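Local coordinates for protein inorganic pyrophosphatase (Anaplasma phagocytophilum, PDB 3LD3) that probably hydrolyses inorganic pyrophosphate to two phosphate ions, using magnesium, as a member of the soluble PPase family that forms hexamers, at residues A[112-117]-A[181-186]. Sequence-based numbering, arbitrary orientation.
Sequences VGVLMM and ASAKEL
The methyl of Ala-183 sits over one face of the flat peptide joining Gly-113 to Val-114, with CB 3.4 Å from Gly-113 O and 3.6 Å from Gly-113 C, so the carbonyl is covered from above; the other face is turned away from the helix. Backbone hydrogen bonds join Gly-113 to Leu-128 of strand 122-131 and Val-114 to Gln-178 of strand 172-179. Leu-128 is paired with both Val-112 and Gly-113, which makes a classic beta bulge. Val-114 points at the same helical turn. Its CB meets Ala-183 CB at 3.9 Å, while CG1, placed between the backbone N and the carbonyl carbon (chi1 53°), reaches Ala-183 N at 3.8 Å. With the alanine methyl lying directly on the peptide at Gly-113, the two axes approach to 6.3 Å and cross at 73°, illustrating how the C-terminal helix 180-195 packs on the OB-like barrel of this family. One turn on, Leu-186 continues the apolar seam. A chi1 of -179° sets Leu-186 CG opposite the backbone N, beside the carbonyl carbon, and its CD1 reaches down toward the strand at a slant, 4.2 Å from Val-114 CG2 and 4.4 Å from Met-116 CE, the thioether bending back toward the helix. Ala-125 of the neighbouring strand touches Val-114, Met-116 and Leu-186 alike, and Val-91 also lies against Leu-186, whose side chain is about 8 Å from that of Asp-92, a predicted magnesium ligand.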
ATOM      1  N   VAL A 112     -20.271 -17.055  12.514  1.00  9.09           N
ATOM      2  CA  VAL A 112     -21.169 -17.603  11.488  1.00  9.29           C
ATOM      3  C   VAL A 112     -20.890 -19.073  11.152  1.00  9.41           C
ATOM      4  O   VAL A 112     -21.689 -19.707  10.440  1.00 10.13           O
ATOM      5  CB  VAL A 112     -21.222 -16.758  10.179  1.00  9.18           C
ATOM      6  CG1 VAL A 112     -21.699 -15.324  10.491  1.00 11.21           C
ATOM      7  CG2 VAL A 112     -19.876 -16.782   9.377  1.00  8.66           C
ATOM      8  N   GLY A 113     -19.804 -19.621  11.668  1.00  9.15           N
ATOM      9  CA  GLY A 113     -19.478 -21.013  11.407  1.00 10.05           C
ATOM     10  C   GLY A 113     -18.139 -21.355  12.000  1.00  9.91           C
ATOM     11  O   GLY A 113     -17.460 -20.520  12.625  1.00  9.66           O
ATOM     12  N   VAL A 114     -17.752 -22.595  11.828  1.00  9.50           N
ATOM     13  CA  VAL A 114     -16.467 -23.043  12.316  1.00  9.28           C
ATOM     14  C   VAL A 114     -15.931 -24.137  11.413  1.00 10.49           C
ATOM     15  O   VAL A 114     -16.691 -25.017  10.997  1.00 10.36           O
ATOM     16  CB  VAL A 114     -16.561 -23.470  13.784  1.00  9.88           C
ATOM     17  CG1 VAL A 114     -17.688 -24.489  14.012  1.00  8.70           C
ATOM     18  CG2 VAL A 114     -15.223 -23.940  14.284  1.00  9.77           C
ATOM     19  N   LEU A 115     -14.642 -24.043  11.093  1.00 10.01           N
ATOM     20  CA  LEU A 115     -13.991 -25.054  10.292  1.00 10.38           C
ATOM     21  C   LEU A 115     -13.248 -25.947  11.257  1.00 10.92           C
ATOM     22  O   LEU A 115     -12.318 -25.509  11.947  1.00 10.20           O
ATOM     23  CB  LEU A 115     -13.031 -24.434   9.277  1.00 10.31           C
ATOM     24  CG  LEU A 115     -12.331 -25.376   8.318  1.00 10.89           C
ATOM     25  CD1 LEU A 115     -13.339 -26.218   7.505  1.00 11.05           C
ATOM     26  CD2 LEU A 115     -11.368 -24.550   7.394  1.00  9.73           C
ATOM     27  N   MET A 116     -13.649 -27.215  11.319  1.00 12.91           N
ATOM     28  CA  MET A 116     -12.948 -28.163  12.169  1.00 14.46           C
ATOM     29  C   MET A 116     -11.653 -28.629  11.512  1.00 15.13           C
ATOM     30  O   MET A 116     -11.588 -28.878  10.309  1.00 15.30           O
ATOM     31  CB  MET A 116     -13.832 -29.385  12.485  1.00 15.14           C
ATOM     32  CG  MET A 116     -15.206 -29.066  13.015  1.00 17.26           C
ATOM     33  SD  MET A 116     -15.271 -27.893  14.389  1.00 22.89           S
ATOM     34  CE  MET A 116     -14.396 -28.735  15.719  1.00 23.50           C
ATOM     35  N   MET A 117     -10.616 -28.763  12.317  1.00 16.32           N
ATOM     36  CA  MET A 117      -9.360 -29.269  11.847  1.00 18.00           C
ATOM     37  C   MET A 117      -8.546 -29.742  13.022  1.00 19.91           C
ATOM     38  O   MET A 117      -8.726 -29.260  14.151  1.00 20.15           O
ATOM     39  CB  MET A 117      -8.590 -28.192  11.060  1.00 17.46           C
ATOM     40  CG  MET A 117      -8.091 -27.054  11.881  1.00 17.47           C
ATOM     41  SD  MET A 117      -7.448 -25.729  10.802  1.00 16.19           S
ATOM     42  CE  MET A 117      -8.907 -25.301   9.875  1.00 13.96           C
ATOM     43  N   ALA A 181     -24.546 -22.029  15.002  1.00  9.76           N
ATOM     44  CA  ALA A 181     -24.905 -22.638  16.271  1.00  9.63           C
ATOM     45  C   ALA A 181     -23.783 -23.462  16.894  1.00 10.10           C
ATOM     46  O   ALA A 181     -23.530 -23.374  18.111  1.00  9.74           O
ATOM     47  CB  ALA A 181     -26.194 -23.532  16.082  1.00  9.47           C
ATOM     48  N   SER A 182     -23.129 -24.274  16.063  1.00 10.51           N
ATOM     49  CA  SER A 182     -22.002 -25.098  16.503  0.50 10.09           C
ATOM     50  C   SER A 182     -20.832 -24.232  16.937  1.00 10.45           C
ATOM     51  O   SER A 182     -20.224 -24.491  17.963  1.00 11.37           O
ATOM     52  CB  SER A 182     -21.546 -26.039  15.393  0.50 10.22           C
ATOM     53  OG  SER A 182     -22.553 -26.968  15.068  0.50  8.53           O
ATOM     54  N   ALA A 183     -20.517 -23.209  16.142  1.00 10.21           N
ATOM     55  CA  ALA A 183     -19.442 -22.254  16.497  1.00 10.72           C
ATOM     56  C   ALA A 183     -19.734 -21.577  17.841  1.00 10.54           C
ATOM     57  O   ALA A 183     -18.857 -21.478  18.709  1.00 10.42           O
ATOM     58  CB  ALA A 183     -19.275 -21.227  15.391  1.00 10.03           C
ATOM     59  N   LYS A 184     -20.985 -21.156  18.047  1.00 10.10           N
ATOM     60  CA  LYS A 184     -21.338 -20.558  19.320  1.00 10.87           C
ATOM     61  C   LYS A 184     -21.177 -21.534  20.500  1.00 11.89           C
ATOM     62  O   LYS A 184     -20.748 -21.129  21.574  1.00 11.21           O
ATOM     63  CB  LYS A 184     -22.747 -19.901  19.260  1.00  9.79           C
ATOM     64  CG  LYS A 184     -22.762 -18.731  18.276  1.00 11.70           C
ATOM     65  CD  LYS A 184     -24.056 -17.912  18.208  1.00 15.56           C
ATOM     66  CE  LYS A 184     -25.077 -18.551  17.412  1.00 15.42           C
ATOM     67  NZ  LYS A 184     -26.411 -17.816  17.287  1.00 14.04           N
ATOM     68  N   GLU A 185     -21.516 -22.819  20.324  1.00 12.78           N
ATOM     69  CA  GLU A 185     -21.383 -23.770  21.422  0.50 13.43           C
ATOM     70  C   GLU A 185     -19.903 -24.042  21.726  1.00 13.25           C
ATOM     71  O   GLU A 185     -19.525 -24.189  22.890  1.00 13.92           O
ATOM     72  CB  GLU A 185     -22.175 -25.055  21.130  0.50 14.12           C
ATOM     73  CG  GLU A 185     -22.165 -26.070  22.255  0.50 17.00           C
ATOM     74  CD  GLU A 185     -22.979 -25.674  23.468  0.50 19.40           C
ATOM     75  OE1 GLU A 185     -23.781 -24.704  23.405  0.50 20.97           O
ATOM     76  OE2 GLU A 185     -22.823 -26.370  24.498  0.50 22.78           O
ATOM     77  N   LEU A 186     -19.075 -24.076  20.689  1.00 12.67           N
ATOM     78  CA  LEU A 186     -17.614 -24.198  20.873  1.00 13.28           C
ATOM     79  C   LEU A 186     -17.060 -23.048  21.734  1.00 12.36           C
ATOM     80  O   LEU A 186     -16.244 -23.251  22.659  1.00 13.22           O
ATOM     81  CB  LEU A 186     -16.927 -24.235  19.514  1.00 13.71           C
ATOM     82  CG  LEU A 186     -15.399 -24.390  19.450  1.00 16.83           C
ATOM     83  CD1 LEU A 186     -14.960 -25.229  18.242  1.00 20.22           C
ATOM     84  CD2 LEU A 186     -14.729 -23.019  19.432  1.00 18.59           C
TER